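Local atomic coordinates of arylesterase (Agrobacterium tumefaciens, PDB entry 3DCI), a protein that probably hydrolyses ester bonds as a member of the GDSL-like, SGNH-hydrolase family of arylesterases, and binds zinc in the crystal. Residues A57-K62 with A224-I229; N87-L92 with R130-I135. All blocks are in the same frame, centred on the assembly; numbering follows the deposited sequence.

Contact 1 of 2, residues A57-K62 with A224-I229; sequences AELAGK and APVRDI. With ZN (zinc ion), chain D.
Leu59 and Arg227 carry most of this contact, their side chains passing antiparallel to each other. CD2 of Leu59 rests 3.8 Å from CG of Arg227 and lies over one face of the guanidinium, while the other methyl, CD1, turns to Val226 and meets its CG1 at 3.7 Å. The side chain of Leu59 lies roughly perpendicular to that of Val226; with CG1 anti to the backbone N (chi1 172°), Val226 presents that branch to the leucine.

From beside the guanidinium, close to its plane, the carbonyl of Glu58 accepts a weak hydrogen bond, Arg227 NH2 to Glu58 O at 3.4 Å, bent to 133° at the hydrogen. Arg227 reaches this carbonyl because its chain runs extended from CG to NE. The carboxylate of Glu58 stays loosely nearby, OE1 being 5.4 Å from NH2 of Arg227. Lys62 runs alongside, its NZ 4.4 Å from the backbone O of Arg227.

Just behind Leu59, Ala60 leaves helical geometry with a positive phi, and a type I' turn from Leu59 to Lys62, closed by Lys62 N to Leu59 O at 3.1 Å, leads into strand 63-69. Beneath the contact Val226 packs on Leu104, Ile106 and Leu151 of the central sheet. Asp228 points away from helix 51-59 and binds the zinc ion through OD2 at 2.1 Å, with His192 as another ligand.

The contact thus joins the C-terminal ends of helices 51-59 and 212-229 on one side of the parallel sheet of an SGNH-hydrolase fold. Its chemistry is a buried aliphatic base under a polar, more exposed layer, where the positive guanidinium would probably be steadied by the carbonyl of Glu58 and, more distantly, by the carboxylate of the same residue.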
loop_
_atom_site.group_PDB
_atom_site.type_symbol
_atom_site.label_atom_id
_atom_site.label_comp_id
_atom_site.label_asym_id
_atom_site.label_seq_id
_atom_site.Cartn_x
_atom_site.Cartn_y
_atom_site.Cartn_z
ATOM N N ALA A 57 -2.499 -11.823 -35.831
ATOM C CA ALA A 57 -2.904 -12.488 -37.084
ATOM C C ALA A 57 -2.428 -11.705 -38.322
ATOM O O ALA A 57 -1.961 -12.289 -39.288
ATOM C CB ALA A 57 -4.419 -12.667 -37.121
ATOM N N GLU A 58 -2.519 -10.380 -38.267
ATOM C CA GLU A 58 -2.055 -9.527 -39.359
ATOM C C GLU A 58 -0.564 -9.629 -39.589
ATOM O O GLU A 58 -0.114 -9.591 -40.725
ATOM C CB GLU A 58 -2.372 -8.063 -39.088
ATOM C CG GLU A 58 -3.839 -7.744 -38.940
ATOM C CD GLU A 58 -4.648 -8.072 -40.138
ATOM O OE1 GLU A 58 -4.124 -7.888 -41.263
ATOM O OE2 GLU A 58 -5.810 -8.525 -39.950
ATOM N N LEU A 59 0.207 -9.751 -38.516
ATOM C CA LEU A 59 1.657 -9.843 -38.627
ATOM C C LEU A 59 2.102 -11.221 -39.098
ATOM O O LEU A 59 3.273 -11.440 -39.387
ATOM C CB LEU A 59 2.315 -9.471 -37.295
ATOM C CG LEU A 59 2.113 -7.993 -36.929
ATOM C CD1 LEU A 59 2.544 -7.689 -35.489
ATOM C CD2 LEU A 59 2.829 -7.094 -37.921
ATOM N N ALA A 60 1.169 -12.162 -39.127
ATOM C CA ALA A 60 1.312 -13.388 -39.898
ATOM C C ALA A 60 2.584 -14.185 -39.558
ATOM O O ALA A 60 3.317 -14.599 -40.448
ATOM C CB ALA A 60 1.272 -13.052 -41.387
ATOM N N GLY A 61 2.840 -14.386 -38.268
ATOM C CA GLY A 61 3.960 -15.228 -37.822
ATOM C C GLY A 61 5.239 -14.473 -37.514
ATOM O O GLY A 61 6.178 -15.039 -36.973
ATOM N N LYS A 62 5.279 -13.196 -37.869
ATOM C CA LYS A 62 6.392 -12.327 -37.537
ATOM C C LYS A 62 6.508 -12.093 -36.018
ATOM O O LYS A 62 7.614 -12.130 -35.468
ATOM C CB LYS A 62 6.226 -10.974 -38.248
ATOM C CG LYS A 62 7.161 -9.855 -37.757
ATOM C CD LYS A 62 7.010 -8.579 -38.610
ATOM C CE LYS A 62 8.258 -7.679 -38.535
ATOM N NZ LYS A 62 8.590 -7.124 -39.892
ATOM N N ALA A 224 0.719 -1.808 -39.586
ATOM C CA ALA A 224 1.665 -0.992 -40.369
ATOM C C ALA A 224 2.757 -0.339 -39.541
ATOM O O ALA A 224 3.942 -0.566 -39.806
ATOM C CB ALA A 224 0.932 0.049 -41.234
ATOM N N PRO A 225 2.382 0.480 -38.535
ATOM C CA PRO A 225 3.427 1.015 -37.694
ATOM C C PRO A 225 4.238 -0.088 -37.007
ATOM O O PRO A 225 5.446 0.045 -36.885
ATOM C CB PRO A 225 2.667 1.879 -36.680
ATOM C CG PRO A 225 1.264 1.404 -36.733
ATOM C CD PRO A 225 1.051 0.961 -38.127
ATOM N N VAL A 226 3.587 -1.169 -36.584
ATOM C CA VAL A 226 4.286 -2.240 -35.854
ATOM C C VAL A 226 5.360 -2.877 -36.759
ATOM O O VAL A 226 6.472 -3.130 -36.301
ATOM C CB VAL A 226 3.322 -3.239 -35.208
ATOM C CG1 VAL A 226 4.074 -4.425 -34.650
ATOM C CG2 VAL A 226 2.523 -2.550 -34.065
ATOM N N ARG A 227 5.068 -3.046 -38.052
ATOM C CA ARG A 227 6.113 -3.397 -39.042
ATOM C C ARG A 227 7.237 -2.355 -39.208
ATOM O O ARG A 227 8.413 -2.729 -39.294
ATOM C CB ARG A 227 5.488 -3.680 -40.416
ATOM C CG ARG A 227 4.630 -4.929 -40.473
ATOM C CD ARG A 227 4.487 -5.534 -41.894
ATOM N NE ARG A 227 3.291 -6.385 -41.942
ATOM C CZ ARG A 227 2.051 -5.945 -42.180
ATOM N NH1 ARG A 227 1.803 -4.659 -42.423
ATOM N NH2 ARG A 227 1.045 -6.805 -42.181
ATOM N N ASP A 228 6.909 -1.061 -39.301
ATOM C CA ASP A 228 7.957 -0.017 -39.394
ATOM C C ASP A 228 8.857 -0.103 -38.159
ATOM O O ASP A 228 10.066 0.082 -38.273
ATOM C CB ASP A 228 7.393 1.439 -39.546
ATOM C CG ASP A 228 8.463 2.581 -39.205
ATOM O OD1 ASP A 228 9.012 3.221 -40.094
ATOM O OD2 ASP A 228 8.742 2.850 -38.021
ATOM N N ILE A 229 8.262 -0.361 -36.998
ATOM C CA ILE A 229 9.004 -0.330 -35.734
ATOM C C ILE A 229 9.886 -1.575 -35.571
ATOM O O ILE A 229 11.070 -1.447 -35.254
ATOM C CB ILE A 229 8.052 -0.191 -34.516
ATOM C CG1 ILE A 229 7.318 1.148 -34.572
ATOM C CG2 ILE A 229 8.825 -0.367 -33.173
ATOM C CD1 ILE A 229 6.077 1.244 -33.605
HETATM ZN ZN ZN D . 8.816 4.899 -37.557
#

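Contact 2 of 2, residues N87-L92 with R130-I135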
loop_
_atom_site.group_PDB
_atom_site.type_symbol
_atom_site.label_atom_id
_atom_site.label_comp_id
_atom_site.label_asym_id
_atom_site.label_seq_id
_atom_site.Cartn_x
_atom_site.Cartn_y
_atom_site.Cartn_z
ATOM N N ASN A 87 -3.909 0.227 -11.280
ATOM C CA ASN A 87 -2.784 1.104 -11.465
ATOM C C ASN A 87 -1.948 0.519 -12.587
ATOM O O ASN A 87 -1.395 -0.572 -12.456
ATOM C CB ASN A 87 -1.971 1.251 -10.152
ATOM C CG ASN A 87 -0.844 2.245 -10.282
ATOM O OD1 ASN A 87 -0.079 2.191 -11.249
ATOM N ND2 ASN A 87 -0.776 3.217 -9.350
ATOM N N GLY A 88 -1.905 1.216 -13.711
ATOM C CA GLY A 88 -1.175 0.736 -14.868
ATOM C C GLY A 88 0.319 0.579 -14.663
ATOM O O GLY A 88 0.913 -0.312 -15.210
ATOM N N ALA A 89 0.931 1.438 -13.873
ATOM C CA ALA A 89 2.376 1.382 -13.699
ATOM C C ALA A 89 2.828 0.120 -12.933
ATOM O O ALA A 89 3.843 -0.497 -13.277
ATOM C CB ALA A 89 2.853 2.658 -13.020
ATOM N N ARG A 90 2.074 -0.256 -11.891
ATOM C CA ARG A 90 2.408 -1.443 -11.099
ATOM C C ARG A 90 2.238 -2.697 -11.945
ATOM O O ARG A 90 3.077 -3.590 -11.924
ATOM C CB ARG A 90 1.506 -1.550 -9.854
ATOM C CG ARG A 90 2.196 -1.283 -8.517
ATOM C CD ARG A 90 2.582 0.156 -8.301
ATOM N NE ARG A 90 3.805 0.524 -9.025
ATOM C CZ ARG A 90 4.148 1.777 -9.365
ATOM N NH1 ARG A 90 3.371 2.820 -9.049
ATOM N NH2 ARG A 90 5.272 1.974 -10.052
ATOM N N ALA A 91 1.138 -2.749 -12.681
ATOM C CA ALA A 91 0.855 -3.881 -13.555
ATOM C C ALA A 91 1.798 -3.939 -14.743
ATOM O O ALA A 91 2.068 -5.036 -15.250
ATOM C CB ALA A 91 -0.594 -3.833 -14.063
ATOM N N LEU A 92 2.250 -2.776 -15.233
ATOM C CA LEU A 92 3.188 -2.742 -16.345
ATOM C C LEU A 92 4.492 -3.377 -15.940
ATOM O O LEU A 92 5.046 -4.182 -16.687
ATOM C CB LEU A 92 3.438 -1.328 -16.866
ATOM C CG LEU A 92 4.448 -1.205 -18.017
ATOM C CD1 LEU A 92 4.045 -2.103 -19.186
ATOM C CD2 LEU A 92 4.601 0.244 -18.437
ATOM N N ARG A 130 3.882 9.449 -19.605
ATOM C CA ARG A 130 5.296 9.737 -19.483
ATOM C C ARG A 130 5.913 8.801 -18.430
ATOM O O ARG A 130 6.988 8.238 -18.650
ATOM C CB ARG A 130 5.536 11.204 -19.104
ATOM C CG ARG A 130 6.992 11.547 -18.883
ATOM C CD ARG A 130 7.173 12.940 -18.293
ATOM N NE ARG A 130 6.681 13.968 -19.209
ATOM C CZ ARG A 130 7.397 14.493 -20.204
ATOM N NH1 ARG A 130 8.656 14.126 -20.409
ATOM N NH2 ARG A 130 6.855 15.415 -20.983
ATOM N N ARG A 131 5.215 8.603 -17.301
ATOM C CA ARG A 131 5.731 7.679 -16.283
ATOM C C ARG A 131 5.859 6.237 -16.840
ATOM O O ARG A 131 6.865 5.572 -16.647
ATOM C CB ARG A 131 4.883 7.712 -15.024
ATOM C CG ARG A 131 5.362 6.801 -13.892
ATOM C CD ARG A 131 6.796 7.157 -13.445
ATOM N NE ARG A 131 7.311 6.085 -12.594
ATOM C CZ ARG A 131 8.601 5.793 -12.442
ATOM N NH1 ARG A 131 9.552 6.471 -13.095
ATOM N NH2 ARG A 131 8.945 4.801 -11.624
ATOM N N LEU A 132 4.869 5.775 -17.585
ATOM C CA LEU A 132 4.965 4.418 -18.160
ATOM C C LEU A 132 6.121 4.274 -19.169
ATOM O O LEU A 132 6.835 3.243 -19.203
ATOM C CB LEU A 132 3.638 4.046 -18.813
ATOM C CG LEU A 132 2.393 4.015 -17.912
ATOM C CD1 LEU A 132 1.163 3.548 -18.673
ATOM C CD2 LEU A 132 2.622 3.115 -16.709
ATOM N N ALA A 133 6.312 5.305 -19.990
ATOM C CA ALA A 133 7.449 5.347 -20.901
ATOM C C ALA A 133 8.773 5.202 -20.135
ATOM O O ALA A 133 9.629 4.402 -20.504
ATOM C CB ALA A 133 7.422 6.625 -21.751
ATOM N N GLN A 134 8.934 5.953 -19.051
ATOM C CA GLN A 134 10.154 5.883 -18.232
ATOM C C GLN A 134 10.355 4.501 -17.640
ATOM O O GLN A 134 11.485 3.997 -17.568
ATOM C CB GLN A 134 10.098 6.870 -17.081
ATOM C CG GLN A 134 10.164 8.310 -17.496
ATOM C CD GLN A 134 9.909 9.276 -16.322
ATOM O OE1 GLN A 134 9.453 8.889 -15.205
ATOM N NE2 GLN A 134 10.181 10.538 -16.581
ATOM N N ILE A 135 9.264 3.890 -17.198
ATOM C CA ILE A 135 9.319 2.521 -16.691
ATOM C C ILE A 135 9.829 1.546 -17.751
ATOM O O ILE A 135 10.733 0.749 -17.485
ATOM C CB ILE A 135 7.941 2.059 -16.160
ATOM C CG1 ILE A 135 7.629 2.810 -14.854
ATOM C CG2 ILE A 135 7.921 0.504 -15.950
ATOM C CD1 ILE A 135 6.229 2.574 -14.232
HETATM O O HOH W 1 5.347 5.024 -10.680
#
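Apolar packing holds Ala89 and Leu92 of helix 88-99 against Leu132 and Ile135 of helix 122-138. CD2 of Leu132 lies 3.5 Å from the backbone CA of Ala89, whose CB in turn meets CD1 of Ile135 at 3.6 Å. Leu92, with CG anti to its N (chi1 178°), extends toward the partner helix and brings its CD2 to 3.9 Å from CD2 of Leu132. The backbone C of Gly88 lies 4.0 Å from CD2 of Leu132.

Among the polar groups, one water bridges two arginines, accepting from Arg90 NH2 at 3.1 Å and from Arg131 NE at 2.9 Å, in the plane of both guanidiniums. Gln134 OE1 takes NH1 of Arg131 at 3.2 Å, and Glu93 forms a salt bridge with Arg90, probably easing the like charges. Asn87 OD1 caps the start of helix 88-99 through weak bonds from Ala89 N and Arg90 N, while its ND2 is held by Asp78.

His80 of a second subunit packs on Arg90, and Ile140 of a third on Arg131. The helical segments 88-92 and 130-135 run nearly parallel, their axes at 16°, and their parent helices flank the sheet as successive helices of the alpha/beta/alpha SGNH-hydrolase fold.

Contacts 1 and 2 lie on opposite sides of the parallel sheet, their centres 24 Å apart and their nearest atoms about 13 Å apart, so they do not touch. In the sequence, both segments of contact 2 fall between those of contact 1. The sheet itself connects them: helices 51-59 and 212-229 cover one face, helices 88-99 and 122-138 the other, where Leu92 packs on Leu27 and Phe29 of strand 24-30. Zinc belongs to contact 1, through Asp228, and contact 2 is remote from it but faces neighbouring subunits. Neither holds the residues Ser32, Asp206 and His209, whose geometry is consistent with the catalytic triad of this family.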